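Local atomic coordinates of inactive glucansucrase (Lactobacillus reuteri, PDB entry 5JBD), a protein that is an inactive member of glycoside hydrolase family 70, whose proteins are built around a circularly permuted TIM barrel. Residues N225-N230 with K819-G824; M300-H305 with P813-T818; L453-D458 with M537-G542; T504-N509 with V552-G557. All coordinates share one frame; numbering follows the deposited sequence.

How the contacts relate
Along the chain the first segments of contacts 1 to 4 come in numerical order. Contact 2 lies inside the loop closed by contact 1, and contacts 3 and 4 lie deeper, their segments alternating. Contacts 1 and 2, with centres about 19 Å apart, use adjoining segments of the run 813-824 and gather around helix 291-304 of the barrel. Contacts 3 and 4 have centres about 12 Å apart and meet in the beta domain, where Ala538 packs against Met556 and Leu540 against Ile554. Centres in different pairs are about 39 to 50 Å apart. One pair joins late loop to barrel; the other joins helix 446-455 to the larger antiparallel sheet, and that sheet to the two-stranded one.

Contact 1: N225-N230 with K819-G824; sequences NQAGNN and KAISTG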
loop_
_atom_site.group_PDB
_atom_site.type_symbol
_atom_site.label_atom_id
_atom_site.label_comp_id
_atom_site.label_asym_id
_atom_site.label_seq_id
_atom_site.Cartn_x
_atom_site.Cartn_y
_atom_site.Cartn_z
ATOM N N ASN A 225 -4.846 -17.610 11.275
ATOM C CA ASN A 225 -3.624 -18.394 11.546
ATOM C C ASN A 225 -2.668 -17.741 12.561
ATOM O O ASN A 225 -1.509 -18.140 12.666
ATOM C CB ASN A 225 -2.880 -18.718 10.250
ATOM C CG ASN A 225 -1.969 -19.931 10.389
ATOM O OD1 ASN A 225 -2.320 -20.918 11.035
ATOM N ND2 ASN A 225 -0.776 -19.840 9.825
ATOM N N GLN A 226 -3.166 -16.781 13.339
ATOM C CA GLN A 226 -2.360 -16.097 14.365
ATOM C C GLN A 226 -1.627 -17.086 15.277
ATOM O O GLN A 226 -0.445 -16.886 15.580
ATOM C CB GLN A 226 -3.254 -15.163 15.191
ATOM C CG GLN A 226 -2.536 -14.265 16.195
ATOM C CD GLN A 226 -3.495 -13.327 16.910
ATOM O OE1 GLN A 226 -4.704 -13.399 16.710
ATOM N NE2 GLN A 226 -2.962 -12.454 17.756
ATOM N N ALA A 227 -2.315 -18.156 15.688
ATOM C CA ALA A 227 -1.725 -19.165 16.572
ATOM C C ALA A 227 -1.002 -20.309 15.835
ATOM O O ALA A 227 -0.542 -21.229 16.480
ATOM C CB ALA A 227 -2.784 -19.716 17.517
ATOM N N GLY A 228 -0.867 -20.240 14.512
ATOM C CA GLY A 228 -0.180 -21.272 13.738
ATOM C C GLY A 228 -0.901 -22.599 13.593
ATOM O O GLY A 228 -0.270 -23.610 13.307
ATOM N N ASN A 229 -2.219 -22.625 13.805
ATOM C CA ASN A 229 -2.975 -23.881 13.716
ATOM C C ASN A 229 -4.308 -23.765 12.954
ATOM O O ASN A 229 -5.214 -24.557 13.163
ATOM C CB ASN A 229 -3.199 -24.452 15.130
ATOM C CG ASN A 229 -4.170 -23.625 15.957
ATOM O OD1 ASN A 229 -4.571 -22.523 15.576
ATOM N ND2 ASN A 229 -4.560 -24.162 17.100
ATOM N N ASN A 230 -4.437 -22.764 12.098
ATOM C CA ASN A 230 -5.645 -22.607 11.288
ATOM C C ASN A 230 -5.325 -21.738 10.091
ATOM O O ASN A 230 -5.557 -20.513 10.099
ATOM C CB ASN A 230 -6.787 -22.015 12.115
ATOM C CG ASN A 230 -8.049 -21.780 11.296
ATOM O OD1 ASN A 230 -8.121 -22.140 10.107
ATOM N ND2 ASN A 230 -9.047 -21.166 11.921
ATOM N N LYS A 819 0.642 -11.493 27.201
ATOM C CA LYS A 819 1.372 -12.382 26.297
ATOM C C LYS A 819 0.665 -12.457 24.954
ATOM O O LYS A 819 -0.504 -12.806 24.888
ATOM C CB LYS A 819 1.515 -13.768 26.908
ATOM C CG LYS A 819 2.396 -13.772 28.150
ATOM C CD LYS A 819 2.551 -15.168 28.719
ATOM C CE LYS A 819 3.667 -15.240 29.756
ATOM N NZ LYS A 819 3.131 -15.057 31.129
ATOM N N ALA A 820 1.373 -12.105 23.891
ATOM C CA ALA A 820 0.847 -12.195 22.522
ATOM C C ALA A 820 0.560 -13.645 22.108
ATOM O O ALA A 820 1.239 -14.576 22.535
ATOM C CB ALA A 820 1.827 -11.554 21.547
ATOM N N ILE A 821 -0.459 -13.822 21.274
ATOM C CA ILE A 821 -0.895 -15.163 20.830
ATOM C C ILE A 821 0.190 -15.863 20.018
ATOM O O ILE A 821 0.539 -16.988 20.305
ATOM C CB ILE A 821 -2.220 -15.101 20.000
ATOM C CG1 ILE A 821 -3.371 -14.596 20.900
ATOM C CG2 ILE A 821 -2.563 -16.465 19.398
ATOM C CD1 ILE A 821 -4.773 -14.490 20.296
ATOM N N SER A 822 0.710 -15.199 18.994
ATOM C CA SER A 822 1.616 -15.868 18.060
ATOM C C SER A 822 2.922 -16.308 18.730
ATOM O O SER A 822 3.420 -17.386 18.419
ATOM C CB SER A 822 1.895 -15.011 16.819
ATOM O OG SER A 822 2.877 -14.009 17.040
ATOM N N THR A 823 3.425 -15.511 19.674
ATOM C CA THR A 823 4.734 -15.778 20.339
ATOM C C THR A 823 4.672 -16.342 21.746
ATOM O O THR A 823 5.634 -16.972 22.192
ATOM C CB THR A 823 5.555 -14.493 20.461
ATOM O OG1 THR A 823 4.810 -13.516 21.210
ATOM C CG2 THR A 823 5.889 -13.958 19.097
ATOM N N GLY A 824 3.569 -16.090 22.454
ATOM C CA GLY A 824 3.471 -16.405 23.876
ATOM C C GLY A 824 4.298 -15.507 24.794
ATOM O O GLY A 824 4.447 -15.839 25.966
#
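Van der Waals packing of the Gln226 side chain on Ile821 makes up most of this loop-to-loop contact. Gln226 reaches across with an extended chain, CG anti to the backbone N (chi1 -173°), and crosses the isoleucine at about a right angle. Ile821 lies over one face of the amide with its branch point and CD1 end: Gln226 NE2 is 3.5 Å from Ile821 CB, and Gln226 OE1 is 3.7 Å from Ile821 CD1. The other branch of the isoleucine, CG2, meets Ala227 CB at 3.8 Å.

The backbone carbonyl of Gln226 adds a second element, against Ser822. Gln226 O receives a bent CA-H...O approach of 3.4 Å from Ser822 CA and lies only 3.2 Å from Ser822 CB; the same carbonyl accepts a hydrogen bond from Arg221.

Hydrogen bonds inside each loop set its shape. A type I turn runs from Asn225 to Gly228, closed by Gly228 N on Asn225 O (2.9 Å), and Asn225 OD1 receives Asn230 N in the plane of its carbonyl at 3.0 Å. In the other loop Gly824 N bonds to Ala820 O.

The polar ends are served from outside the two loops. Gln226 NE2 is bonded to Asp291 and Asp294 and Gln226 OE1 to Lys334, while Ser822 OG bonds to Asp289 and Asp291. Asp291, at the start of helix 291-304, therefore links both loops, and the bonds at the two ends of the glutamine amide fix its rotation, with one face turned to Ile821.

Contact 2: M300-H305 with P813-T818; sequences MNDMYH and PDLFTT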
loop_
_atom_site.group_PDB
_atom_site.type_symbol
_atom_site.label_atom_id
_atom_site.label_comp_id
_atom_site.label_asym_id
_atom_site.label_seq_id
_atom_site.Cartn_x
_atom_site.Cartn_y
_atom_site.Cartn_z
ATOM N N MET A 300 -5.562 1.400 22.562
ATOM C CA MET A 300 -6.645 2.361 22.418
ATOM C C MET A 300 -7.709 2.184 23.511
ATOM O O MET A 300 -8.267 3.173 23.978
ATOM C CB MET A 300 -7.200 2.317 20.992
ATOM C CG MET A 300 -6.162 2.864 19.994
ATOM S SD MET A 300 -6.654 2.761 18.280
ATOM C CE MET A 300 -7.957 3.982 18.324
ATOM N N ASN A 301 -7.924 0.955 23.972
ATOM C CA ASN A 301 -8.783 0.718 25.148
ATOM C C ASN A 301 -8.159 1.235 26.459
ATOM O O ASN A 301 -8.857 1.809 27.301
ATOM C CB ASN A 301 -9.173 -0.764 25.290
ATOM C CG ASN A 301 -10.224 -0.994 26.371
ATOM O OD1 ASN A 301 -11.197 -0.244 26.478
ATOM N ND2 ASN A 301 -10.019 -2.020 27.192
ATOM N N ASP A 302 -6.864 1.028 26.635
ATOM C CA ASP A 302 -6.153 1.597 27.799
ATOM C C ASP A 302 -6.239 3.120 27.846
ATOM O O ASP A 302 -6.491 3.704 28.904
ATOM C CB ASP A 302 -4.682 1.171 27.777
ATOM C CG ASP A 302 -4.483 -0.263 28.199
ATOM O OD1 ASP A 302 -5.472 -0.919 28.615
ATOM O OD2 ASP A 302 -3.325 -0.733 28.100
ATOM N N MET A 303 -6.024 3.746 26.690
ATOM C CA MET A 303 -5.974 5.202 26.593
ATOM C C MET A 303 -7.360 5.841 26.684
ATOM O O MET A 303 -7.523 6.874 27.335
ATOM C CB MET A 303 -5.299 5.631 25.278
ATOM C CG MET A 303 -3.792 5.364 25.194
ATOM S SD MET A 303 -3.128 5.674 23.525
ATOM C CE MET A 303 -3.247 7.464 23.501
ATOM N N TYR A 304 -8.347 5.236 26.020
ATOM C CA TYR A 304 -9.656 5.858 25.822
ATOM C C TYR A 304 -10.893 5.081 26.328
ATOM O O TYR A 304 -12.005 5.584 26.194
ATOM C CB TYR A 304 -9.831 6.138 24.318
ATOM C CG TYR A 304 -8.689 6.924 23.668
ATOM C CD1 TYR A 304 -8.359 8.209 24.104
ATOM C CD2 TYR A 304 -7.970 6.398 22.578
ATOM C CE1 TYR A 304 -7.325 8.933 23.493
ATOM C CE2 TYR A 304 -6.940 7.113 21.968
ATOM C CZ TYR A 304 -6.624 8.378 22.421
ATOM O OH TYR A 304 -5.611 9.094 21.793
ATOM N N HIS A 305 -10.724 3.861 26.837
ATOM C CA HIS A 305 -11.823 3.080 27.417
ATOM C C HIS A 305 -12.957 2.840 26.405
ATOM O O HIS A 305 -14.105 3.271 26.568
ATOM C CB HIS A 305 -12.304 3.736 28.696
ATOM C CG HIS A 305 -11.197 4.093 29.619
ATOM N ND1 HIS A 305 -10.467 3.144 30.299
ATOM C CD2 HIS A 305 -10.663 5.292 29.946
ATOM C CE1 HIS A 305 -9.553 3.746 31.038
ATOM N NE2 HIS A 305 -9.650 5.050 30.841
ATOM N N PRO A 813 1.004 -0.498 32.221
ATOM C CA PRO A 813 1.955 -1.622 32.321
ATOM C C PRO A 813 1.466 -2.938 31.685
ATOM O O PRO A 813 2.291 -3.748 31.246
ATOM C CB PRO A 813 2.179 -1.779 33.836
ATOM C CG PRO A 813 1.019 -1.088 34.484
ATOM C CD PRO A 813 0.600 0.008 33.547
ATOM N N ASP A 814 0.146 -3.133 31.629
ATOM C CA ASP A 814 -0.469 -4.305 30.957
ATOM C C ASP A 814 -0.017 -4.514 29.495
ATOM O O ASP A 814 0.038 -5.653 29.011
ATOM C CB ASP A 814 -2.009 -4.233 31.031
ATOM C CG ASP A 814 -2.560 -2.932 30.456
ATOM O OD1 ASP A 814 -2.493 -1.889 31.141
ATOM O OD2 ASP A 814 -3.022 -2.945 29.311
ATOM N N LEU A 815 0.326 -3.419 28.810
ATOM C CA LEU A 815 0.845 -3.489 27.447
ATOM C C LEU A 815 2.046 -4.417 27.319
ATOM O O LEU A 815 2.224 -5.056 26.276
ATOM C CB LEU A 815 1.237 -2.089 26.934
ATOM C CG LEU A 815 0.097 -1.098 26.691
ATOM C CD1 LEU A 815 0.652 0.251 26.266
ATOM C CD2 LEU A 815 -0.873 -1.635 25.659
ATOM N N PHE A 816 2.880 -4.453 28.363
ATOM C CA PHE A 816 4.140 -5.181 28.342
ATOM C C PHE A 816 4.160 -6.396 29.275
ATOM O O PHE A 816 5.226 -6.981 29.512
ATOM C CB PHE A 816 5.285 -4.186 28.623
ATOM C CG PHE A 816 5.214 -2.963 27.737
ATOM C CD1 PHE A 816 5.482 -3.063 26.383
ATOM C CD2 PHE A 816 4.809 -1.735 28.243
ATOM C CE1 PHE A 816 5.374 -1.961 25.550
ATOM C CE2 PHE A 816 4.708 -0.625 27.414
ATOM C CZ PHE A 816 4.994 -0.740 26.066
ATOM N N THR A 817 2.985 -6.792 29.774
ATOM C CA THR A 817 2.825 -8.105 30.436
ATOM C C THR A 817 1.826 -9.044 29.738
ATOM O O THR A 817 1.865 -10.239 29.968
ATOM C CB THR A 817 2.440 -7.954 31.921
ATOM O OG1 THR A 817 1.222 -7.217 32.040
ATOM C CG2 THR A 817 3.544 -7.237 32.688
ATOM N N THR A 818 0.942 -8.517 28.893
ATOM C CA THR A 818 0.006 -9.354 28.142
ATOM C C THR A 818 0.758 -10.169 27.110
ATOM O O THR A 818 1.430 -9.605 26.239
ATOM C CB THR A 818 -1.032 -8.490 27.446
ATOM O OG1 THR A 818 -1.755 -7.769 28.447
ATOM C CG2 THR A 818 -2.007 -9.347 26.588
#
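A close pair of carboxyl groups, Asp302 and Asp814, joins the last turns of helix 291-304 to the short 3-10 turn that follows helix 805-811, at the periphery of the barrel part of the fold. The side chains come from opposite directions, and Asp302 OD2 lies 2.5 Å from Asp814 OD2. The carboxylate planes are turned 83° from each other, and the two OD2 atoms lead; Asp302 OD1 is farther, 3.3 Å from Asp814 OD2. With CG between its backbone N and carbonyl carbon (chi1 56°), Asp814 is swung toward the helix, where Gln298 NE2 donates a hydrogen bond to its OD2.

Leu815 closes one flank, its CD2 3.6 Å from Asp302 OD2, and packs further onto Gln298 and Leu299. Behind the acid, the carbonyl of Asp814 collects Thr818 OG1 (2.8 Å), Thr818 N and Thr817 N, which pins the turn that presents the carboxyl group.

Two acid oxygens so close would repel if both groups were charged. One of them therefore probably holds a proton, which would probably raise the apparent pKa of one of the two acids.

Contact 3: L453-D458 with M537-G542; sequences LLSNKD and MAVLVG
The C-terminal end of helix 446-455, the helix that leads into barrel strand 460-464, packs here on strand 537-542 of the antiparallel beta domain, consistent with the C domain of this family. The touching surface is small and fully buried. Ser455 points at the sheet and lies over the valine of the strand: its OG is 3.6 Å from Val539 CG2 and its CB 3.8 Å from the same methyl. Two residues back along the strand, on the same side, Met537 runs out extended (chi1 178°, chi2 -175°), which brings its SD within 4.1 Å of Ser455 CB; the bend at chi3 then turns only CE aside. The methionine also packs on Val615 and Val617 of the neighbouring strand 612-618 and on Ala492 of helix 483-496, so it fills the angle between the sheet and two helices.

The serine hydroxyl has a partner in its own helix. With chi1 at 59°, OG turns back and hydrogen-bonds to the carbonyl of Ala451, a residue that Val539 also touches. Ser455 O is bonded to Arg515, a residue of the adjoining strand whose backbone pairs with Met537, so the helix end and the sheet are also linked by a polar route.

Chemically, then, the surface is mostly apolar, and the one polar side-chain atom in it, Ser455 OG, is hydrogen-bonded to Ala451 O, so it can lie against a methyl; close packing is combined with polar fastening at the margin.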
loop_
_atom_site.group_PDB
_atom_site.type_symbol
_atom_site.label_atom_id
_atom_site.label_comp_id
_atom_site.label_asym_id
_atom_site.label_seq_id
_atom_site.Cartn_x
_atom_site.Cartn_y
_atom_site.Cartn_z
ATOM N N LEU A 453 -24.757 1.668 -1.653
ATOM C CA LEU A 453 -23.782 1.808 -0.579
ATOM C C LEU A 453 -24.272 2.743 0.545
ATOM O O LEU A 453 -24.155 2.417 1.726
ATOM C CB LEU A 453 -22.439 2.329 -1.106
ATOM C CG LEU A 453 -21.281 2.148 -0.098
ATOM C CD1 LEU A 453 -20.646 0.781 -0.262
ATOM C CD2 LEU A 453 -20.227 3.236 -0.263
ATOM N N LEU A 454 -24.821 3.886 0.171
ATOM C CA LEU A 454 -25.181 4.914 1.143
ATOM C C LEU A 454 -26.525 4.701 1.840
ATOM O O LEU A 454 -26.823 5.396 2.814
ATOM C CB LEU A 454 -25.120 6.290 0.484
ATOM C CG LEU A 454 -23.691 6.693 0.042
ATOM C CD1 LEU A 454 -23.728 7.926 -0.848
ATOM C CD2 LEU A 454 -22.773 6.943 1.234
ATOM N N SER A 455 -27.347 3.788 1.333
ATOM C CA SER A 455 -28.623 3.433 1.974
ATOM C C SER A 455 -28.538 2.121 2.758
ATOM O O SER A 455 -29.452 1.815 3.521
ATOM C CB SER A 455 -29.753 3.368 0.934
ATOM O OG SER A 455 -29.491 2.409 -0.081
ATOM N N ASN A 456 -27.459 1.350 2.582
ATOM C CA ASN A 456 -27.319 0.060 3.279
ATOM C C ASN A 456 -27.224 0.201 4.812
ATOM O O ASN A 456 -26.506 1.066 5.322
ATOM C CB ASN A 456 -26.086 -0.711 2.765
ATOM C CG ASN A 456 -26.383 -1.589 1.555
ATOM O OD1 ASN A 456 -27.534 -1.786 1.144
ATOM N ND2 ASN A 456 -25.330 -2.172 1.007
ATOM N N LYS A 457 -27.937 -0.677 5.529
ATOM C CA LYS A 457 -27.856 -0.789 6.985
ATOM C C LYS A 457 -26.644 -1.649 7.359
ATOM O O LYS A 457 -26.164 -2.447 6.542
ATOM C CB LYS A 457 -29.139 -1.488 7.494
ATOM C CG LYS A 457 -29.337 -1.526 8.999
ATOM C CD LYS A 457 -30.693 -2.144 9.341
ATOM C CE LYS A 457 -30.960 -2.178 10.840
ATOM N NZ LYS A 457 -29.927 -2.960 11.551
ATOM N N ASP A 458 -26.217 -1.560 8.616
ATOM C CA ASP A 458 -25.144 -2.391 9.135
ATOM C C ASP A 458 -23.858 -2.260 8.310
ATOM O O ASP A 458 -23.292 -3.253 7.830
ATOM C CB ASP A 458 -25.601 -3.849 9.306
ATOM C CG ASP A 458 -26.530 -4.025 10.506
ATOM O OD1 ASP A 458 -26.146 -3.636 11.624
ATOM O OD2 ASP A 458 -27.645 -4.543 10.317
ATOM N N MET A 537 -36.217 5.932 3.372
ATOM C CA MET A 537 -35.812 6.136 1.969
ATOM C C MET A 537 -36.166 4.892 1.150
ATOM O O MET A 537 -36.166 3.777 1.667
ATOM C CB MET A 537 -34.290 6.431 1.891
ATOM C CG MET A 537 -33.702 6.623 0.484
ATOM S SD MET A 537 -31.896 6.831 0.437
ATOM C CE MET A 537 -31.752 8.567 0.838
ATOM N N ALA A 538 -36.479 5.107 -0.128
ATOM C CA ALA A 538 -36.578 4.028 -1.112
ATOM C C ALA A 538 -35.557 4.277 -2.209
ATOM O O ALA A 538 -35.512 5.359 -2.792
ATOM C CB ALA A 538 -37.977 3.965 -1.699
ATOM N N VAL A 539 -34.734 3.265 -2.473
ATOM C CA VAL A 539 -33.771 3.271 -3.561
ATOM C C VAL A 539 -34.159 2.173 -4.574
ATOM O O VAL A 539 -34.234 0.998 -4.221
ATOM C CB VAL A 539 -32.356 3.019 -3.016
ATOM C CG1 VAL A 539 -31.345 2.843 -4.148
ATOM C CG2 VAL A 539 -31.947 4.160 -2.097
ATOM N N LEU A 540 -34.393 2.575 -5.817
ATOM C CA LEU A 540 -34.778 1.665 -6.906
ATOM C C LEU A 540 -33.610 1.540 -7.860
ATOM O O LEU A 540 -33.183 2.537 -8.433
ATOM C CB LEU A 540 -36.006 2.193 -7.651
ATOM C CG LEU A 540 -37.370 1.771 -7.121
ATOM C CD1 LEU A 540 -37.510 2.042 -5.635
ATOM C CD2 LEU A 540 -38.484 2.454 -7.903
ATOM N N VAL A 541 -33.114 0.319 -8.049
ATOM C CA VAL A 541 -31.991 0.069 -8.916
ATOM C C VAL A 541 -32.252 -1.118 -9.836
ATOM O O VAL A 541 -32.577 -2.210 -9.360
ATOM C CB VAL A 541 -30.727 -0.201 -8.084
ATOM C CG1 VAL A 541 -29.563 -0.598 -8.985
ATOM C CG2 VAL A 541 -30.388 1.028 -7.260
ATOM N N GLY A 542 -32.089 -0.891 -11.148
ATOM C CA GLY A 542 -32.158 -1.944 -12.176
ATOM C C GLY A 542 -30.892 -1.989 -13.009
ATOM O O GLY A 542 -30.233 -0.961 -13.170
#

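Contact 4: T504-N509 with V552-G557; sequences TKLNNN and VAINMG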
loop_
_atom_site.group_PDB
_atom_site.type_symbol
_atom_site.label_atom_id
_atom_site.label_comp_id
_atom_site.label_asym_id
_atom_site.label_seq_id
_atom_site.Cartn_x
_atom_site.Cartn_y
_atom_site.Cartn_z
ATOM N N THR A 504 -35.951 -6.027 -1.928
ATOM C CA THR A 504 -36.956 -6.868 -2.576
ATOM C C THR A 504 -36.863 -6.747 -4.100
ATOM O O THR A 504 -36.850 -5.635 -4.613
ATOM C CB THR A 504 -38.341 -6.397 -2.114
ATOM O OG1 THR A 504 -38.435 -6.509 -0.692
ATOM C CG2 THR A 504 -39.453 -7.219 -2.732
ATOM N N LYS A 505 -36.778 -7.872 -4.810
ATOM C CA LYS A 505 -36.806 -7.852 -6.276
ATOM C C LYS A 505 -38.219 -7.554 -6.768
ATOM O O LYS A 505 -39.179 -8.204 -6.333
ATOM C CB LYS A 505 -36.339 -9.173 -6.874
ATOM C CG LYS A 505 -34.842 -9.400 -6.757
ATOM C CD LYS A 505 -34.458 -10.752 -7.332
ATOM C CE LYS A 505 -34.562 -10.772 -8.844
ATOM N NZ LYS A 505 -34.010 -12.020 -9.436
ATOM N N LEU A 506 -38.329 -6.557 -7.640
ATOM C CA LEU A 506 -39.603 -6.151 -8.250
ATOM C C LEU A 506 -39.844 -6.857 -9.580
ATOM O O LEU A 506 -40.980 -7.067 -9.975
ATOM C CB LEU A 506 -39.651 -4.631 -8.431
ATOM C CG LEU A 506 -39.489 -3.813 -7.144
ATOM C CD1 LEU A 506 -39.308 -2.344 -7.490
ATOM C CD2 LEU A 506 -40.647 -4.009 -6.160
ATOM N N ASN A 507 -38.768 -7.183 -10.285
ATOM C CA ASN A 507 -38.813 -8.098 -11.425
ATOM C C ASN A 507 -37.444 -8.743 -11.463
ATOM O O ASN A 507 -36.677 -8.525 -10.538
ATOM C CB ASN A 507 -39.217 -7.372 -12.736
ATOM C CG ASN A 507 -38.217 -6.295 -13.167
ATOM O OD1 ASN A 507 -37.003 -6.480 -13.083
ATOM N ND2 ASN A 507 -38.737 -5.163 -13.639
ATOM N N ASN A 508 -37.100 -9.504 -12.502
ATOM C CA ASN A 508 -35.850 -10.273 -12.463
ATOM C C ASN A 508 -34.577 -9.414 -12.444
ATOM O O ASN A 508 -33.532 -9.898 -12.009
ATOM C CB ASN A 508 -35.769 -11.290 -13.616
ATOM C CG ASN A 508 -34.710 -12.378 -13.376
ATOM O OD1 ASN A 508 -34.509 -12.848 -12.241
ATOM N ND2 ASN A 508 -33.996 -12.752 -14.441
ATOM N N ASN A 509 -34.672 -8.154 -12.879
ATOM C CA ASN A 509 -33.508 -7.273 -12.958
ATOM C C ASN A 509 -33.645 -5.937 -12.227
ATOM O O ASN A 509 -32.836 -5.043 -12.451
ATOM C CB ASN A 509 -33.173 -7.024 -14.435
ATOM C CG ASN A 509 -33.010 -8.313 -15.208
ATOM O OD1 ASN A 509 -32.166 -9.142 -14.880
ATOM N ND2 ASN A 509 -33.854 -8.518 -16.198
ATOM N N VAL A 552 -44.462 -0.237 -10.657
ATOM C CA VAL A 552 -44.022 -1.072 -9.536
ATOM C C VAL A 552 -44.572 -0.521 -8.228
ATOM O O VAL A 552 -44.809 0.678 -8.116
ATOM C CB VAL A 552 -42.484 -1.167 -9.442
ATOM C CG1 VAL A 552 -41.930 -1.875 -10.673
ATOM C CG2 VAL A 552 -41.840 0.208 -9.299
ATOM N N ALA A 553 -44.729 -1.405 -7.238
ATOM C CA ALA A 553 -45.286 -1.051 -5.937
ATOM C C ALA A 553 -44.202 -1.229 -4.867
ATOM O O ALA A 553 -43.735 -2.347 -4.659
ATOM C CB ALA A 553 -46.482 -1.938 -5.628
ATOM N N ILE A 554 -43.810 -0.129 -4.220
ATOM C CA ILE A 554 -42.759 -0.127 -3.186
ATOM C C ILE A 554 -43.396 -0.063 -1.801
ATOM O O ILE A 554 -44.200 0.817 -1.539
ATOM C CB ILE A 554 -41.822 1.107 -3.311
ATOM C CG1 ILE A 554 -41.392 1.337 -4.760
ATOM C CG2 ILE A 554 -40.611 0.966 -2.381
ATOM C CD1 ILE A 554 -40.813 0.120 -5.445
ATOM N N ASN A 555 -43.028 -0.975 -0.912
ATOM C CA ASN A 555 -43.538 -0.936 0.448
ATOM C C ASN A 555 -42.676 -0.037 1.337
ATOM O O ASN A 555 -41.609 -0.453 1.805
ATOM C CB ASN A 555 -43.623 -2.334 1.056
ATOM C CG ASN A 555 -44.258 -2.320 2.434
ATOM O OD1 ASN A 555 -44.849 -1.311 2.840
ATOM N ND2 ASN A 555 -44.186 -3.440 3.144
ATOM N N MET A 556 -43.167 1.171 1.611
ATOM C CA MET A 556 -42.478 2.116 2.499
ATOM C C MET A 556 -42.668 1.794 3.989
ATOM O O MET A 556 -41.921 2.307 4.834
ATOM C CB MET A 556 -42.938 3.550 2.203
ATOM C CG MET A 556 -42.846 3.955 0.730
ATOM S SD MET A 556 -41.193 3.774 0.016
ATOM C CE MET A 556 -40.317 5.049 0.903
ATOM N N GLY A 557 -43.669 0.974 4.304
ATOM C CA GLY A 557 -43.963 0.554 5.669
ATOM C C GLY A 557 -45.192 1.212 6.268
ATOM O O GLY A 557 -45.623 2.278 5.823
#
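The peptide carbonyl of Ala553 is the flat group met across this contact: its O lies 3.8 Å from Leu506 CD2, one methyl of the leucine that carries the whole contact. The side-chain amides make no bond across the contact. Asn507 OD1 receives Asn509 N in its carbonyl plane at 2.9 Å, an Asx turn, whereas Asn555 OD1 takes Gly557 N from well above its plane, 53° out, in a second Asx turn. Lys505 NZ binds Asn508 OD1 at 3.0 Å, tilted from the amide plane, and also bonds Asn361.

Leu506 crosses both Val552 and Ile554 at about a right angle, and its CD1 does most of the touching. This methyl lies 3.9 Å from Val552 CB, with both valine methyls close by, and 3.5 Å from Ile554 CD1. The isoleucine is folded at both torsions (chi1 -46°, chi2 -52°), which brings its terminal methyl round to the leucine although its CB does not aim there.

Leu506 stands at the corner where strand 501-505 ends, in the hairpin loop before strand 510-515, and also packs on Ala512. Strand 550-555 pairs instead with strand 596-605, through Val552 with Val599 and Ile554 with Leu597. Ile554 reaches across to Ala512, Val514, Ala538 and Leu540, so the two-stranded sheet lies over the larger antiparallel sheet in a beta-sandwich arrangement, with Leu506 at the hairpin end of the shared apolar layer.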